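Local coordinates for FMN-binding protein (Syntrophomonas wolfei subsp. wolfei, PDB 3IN6) that binds flavin mononucleotide and is probably a dimeric flavoprotein related to the pyridoxamine-phosphate-oxidase-like split-barrel proteins, at the interface of chains A and B. Sequence-based numbering; all coordinates share one arbitrary frame. Chains: chain A/B, FMN-binding protein.

The interface of chains A and B. Residues chain A 34, 36, 46, 81, 83; chain B 34, 36, 46, 81, 83.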
ATOM      1  N   THR A  34      -5.072  -1.789   3.377  1.00 16.50           N
ATOM      2  CA  THR A  34      -3.891  -2.573   3.042  1.00 15.83           C
ATOM      3  C   THR A  34      -2.786  -2.477   4.081  1.00 16.42           C
ATOM      4  O   THR A  34      -2.776  -1.543   4.902  1.00 15.29           O
ATOM      5  CB  THR A  34      -3.238  -2.102   1.699  1.00 17.59           C
ATOM      6  OG1 THR A  34      -2.679  -0.780   1.861  1.00 16.40           O
ATOM      7  CG2 THR A  34      -4.229  -2.148   0.549  1.00 14.24           C
ATOM      8  N   SER A  36       1.445  -2.715   3.964  1.00 15.39           N
ATOM      9  CA  SER A  36       2.618  -2.791   3.137  1.00 17.30           C
ATOM     10  C   SER A  36       3.743  -3.235   4.073  1.00 17.17           C
ATOM     11  O   SER A  36       3.852  -2.725   5.189  1.00 17.92           O
ATOM     12  CB  SER A  36       2.912  -1.437   2.458  1.00 13.58           C
ATOM     13  OG  SER A  36       1.858  -1.045   1.600  1.00 19.34           O
ATOM     14  N   ILE A  46       2.772  -5.541  -0.588  1.00 18.99           N
ATOM     15  CA  ILE A  46       1.518  -4.948  -0.155  1.00 19.46           C
ATOM     16  C   ILE A  46       0.407  -6.010  -0.318  1.00 21.38           C
ATOM     17  O   ILE A  46       0.406  -6.803  -1.272  1.00 19.65           O
ATOM     18  CB  ILE A  46       1.178  -3.681  -0.919  1.00 19.97           C
ATOM     19  CG1 ILE A  46      -0.089  -3.045  -0.323  1.00 19.24           C
ATOM     20  CG2 ILE A  46       1.061  -3.968  -2.414  1.00 16.60           C
ATOM     21  CD1 ILE A  46      -0.416  -1.702  -0.858  1.00 13.75           C
ATOM     22  N   VAL A  81       3.188  -0.637   7.240  1.00 20.00           N
ATOM     23  CA  VAL A  81       2.311   0.511   7.248  1.00 19.08           C
ATOM     24  C   VAL A  81       0.940   0.144   6.716  1.00 19.32           C
ATOM     25  O   VAL A  81       0.814  -0.398   5.618  1.00 22.38           O
ATOM     26  CB  VAL A  81       2.869   1.727   6.443  1.00 23.03           C
ATOM     27  CG1 VAL A  81       3.157   1.373   4.948  1.00 17.04           C
ATOM     28  CG2 VAL A  81       1.897   2.912   6.561  1.00 14.40           C
HETATM   29  N   MSE A  83      -2.775   1.283   5.453  1.00 19.68           N
HETATM   30  CA  MSE A  83      -3.407   2.403   4.828  1.00 18.10           C
HETATM   31  C   MSE A  83      -4.843   2.055   4.574  1.00 16.10           C
HETATM   32  O   MSE A  83      -5.143   0.957   4.113  1.00 16.24           O
HETATM   33  CB  MSE A  83      -2.777   2.811   3.494  1.00 20.34           C
HETATM   34  CG  MSE A  83      -3.605   3.976   2.820  1.00 22.07           C
HETATM   35 SE   MSE A  83      -2.923   4.760   1.204  0.75 34.31          SE
HETATM   36  CE  MSE A  83      -1.816   6.176   1.881  1.00 38.62           C
TER
ATOM     37  N   THR B  34      -1.649   3.205  -5.432  1.00 26.14           N
ATOM     38  CA  THR B  34      -0.600   3.506  -4.476  1.00 25.67           C
ATOM     39  C   THR B  34       0.724   2.915  -4.889  1.00 27.63           C
ATOM     40  O   THR B  34       0.789   2.032  -5.739  1.00 28.44           O
ATOM     41  CB  THR B  34      -0.944   2.949  -3.083  1.00 26.52           C
ATOM     42  OG1 THR B  34      -0.983   1.505  -3.118  1.00 26.71           O
ATOM     43  CG2 THR B  34      -2.289   3.511  -2.619  1.00 22.72           C
ATOM     44  N   SER B  36       4.205   1.624  -2.741  1.00 24.44           N
ATOM     45  CA  SER B  36       4.825   1.366  -1.440  1.00 23.06           C
ATOM     46  C   SER B  36       6.326   1.288  -1.626  1.00 23.10           C
ATOM     47  O   SER B  36       6.805   0.713  -2.598  1.00 24.24           O
ATOM     48  CB  SER B  36       4.303   0.087  -0.814  1.00 21.14           C
ATOM     49  OG  SER B  36       2.901   0.139  -0.738  1.00 19.22           O
ATOM     50  N   ILE B  46       3.889   4.234   2.063  1.00 22.73           N
ATOM     51  CA  ILE B  46       2.903   4.083   0.996  1.00 22.89           C
ATOM     52  C   ILE B  46       2.310   5.479   0.726  1.00 23.38           C
ATOM     53  O   ILE B  46       2.089   6.267   1.640  1.00 22.74           O
ATOM     54  CB  ILE B  46       1.789   3.053   1.346  1.00 23.08           C
ATOM     55  CG1 ILE B  46       0.697   3.041   0.260  1.00 23.42           C
ATOM     56  CG2 ILE B  46       1.183   3.366   2.712  1.00 16.83           C
ATOM     57  CD1 ILE B  46      -0.343   1.913   0.389  1.00 22.40           C
ATOM     58  N   VAL B  81       6.306  -1.268  -4.969  1.00 24.15           N
ATOM     59  CA  VAL B  81       5.194  -2.007  -5.556  1.00 23.03           C
ATOM     60  C   VAL B  81       3.990  -1.102  -5.702  1.00 23.12           C
ATOM     61  O   VAL B  81       3.617  -0.392  -4.754  1.00 22.03           O
ATOM     62  CB  VAL B  81       4.776  -3.274  -4.752  1.00 24.82           C
ATOM     63  CG1 VAL B  81       4.570  -2.962  -3.232  1.00 20.06           C
ATOM     64  CG2 VAL B  81       3.506  -3.878  -5.355  1.00 22.37           C
HETATM   65  N   MSE B  83      -0.099  -0.693  -6.447  1.00 23.29           N
HETATM   66  CA  MSE B  83      -1.364  -1.411  -6.354  1.00 22.54           C
HETATM   67  C   MSE B  83      -2.518  -0.548  -6.840  1.00 22.49           C
HETATM   68  O   MSE B  83      -2.609   0.621  -6.469  1.00 21.41           O
HETATM   69  CB  MSE B  83      -1.690  -1.812  -4.925  1.00 22.17           C
HETATM   70  CG  MSE B  83      -2.665  -2.977  -4.876  1.00 26.56           C
HETATM   71 SE   MSE B  83      -3.495  -3.173  -3.173  0.75 34.11          SE
HETATM   72  CE  MSE B  83      -3.461  -5.105  -3.116  1.00 33.62           C
TER
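A:Ile46 and B:Ile46 meet tip to tip because each holds CG1 anti to its backbone N (chi1 -175° in chain A) and then runs on extended, which pushes both CD1 methyls forward to the two-fold axis. The CD1 of A:Ile46 lies 3.8 Å from the CD1 of B:Ile46, with the two side chains crossing at about a right angle. This is strand-to-strand packing between two barrels that look like FMN-binding split barrels, a family that commonly forms dimers, and the two-fold pair in the deposited assembly is probably such a dimer. A:Ser36 and B:Ser36 face each other across the same axis. Each turns its hydroxyl beside its own backbone N, chi1 -62° in chain A. OG of A:Ser36 and OG of B:Ser36 share a hydrogen bond of 2.8 Å in which either hydroxyl could be the donor, a polar link among mostly apolar neighbours.

The other branch of each isoleucine points away from the axis. CG2 of B:Ile46 lies 3.6 Å from CG1 of A:Val81 and also touches that valine's other methyl, so it meets the forked end of the side chain. On the far side of B:Ile46, the extended chain of selenomethionine A:Met83 carries its SE to 3.9 Å from CD1 of B:Ile46, and the bend at SE turns CE toward the carbonyl O of B:Ile46. An alanine in place of B:Ile46, lacking both CG2 and CD1, would probably open a gap between A:Val81 and A:Met83 and leave the A:Ile46 tip loosely packed. At the end of the patch away from the serines, A:Thr34 and B:Met83 pass in opposite directions, CG2 of A:Thr34 3.9 Å from SE of B:Met83.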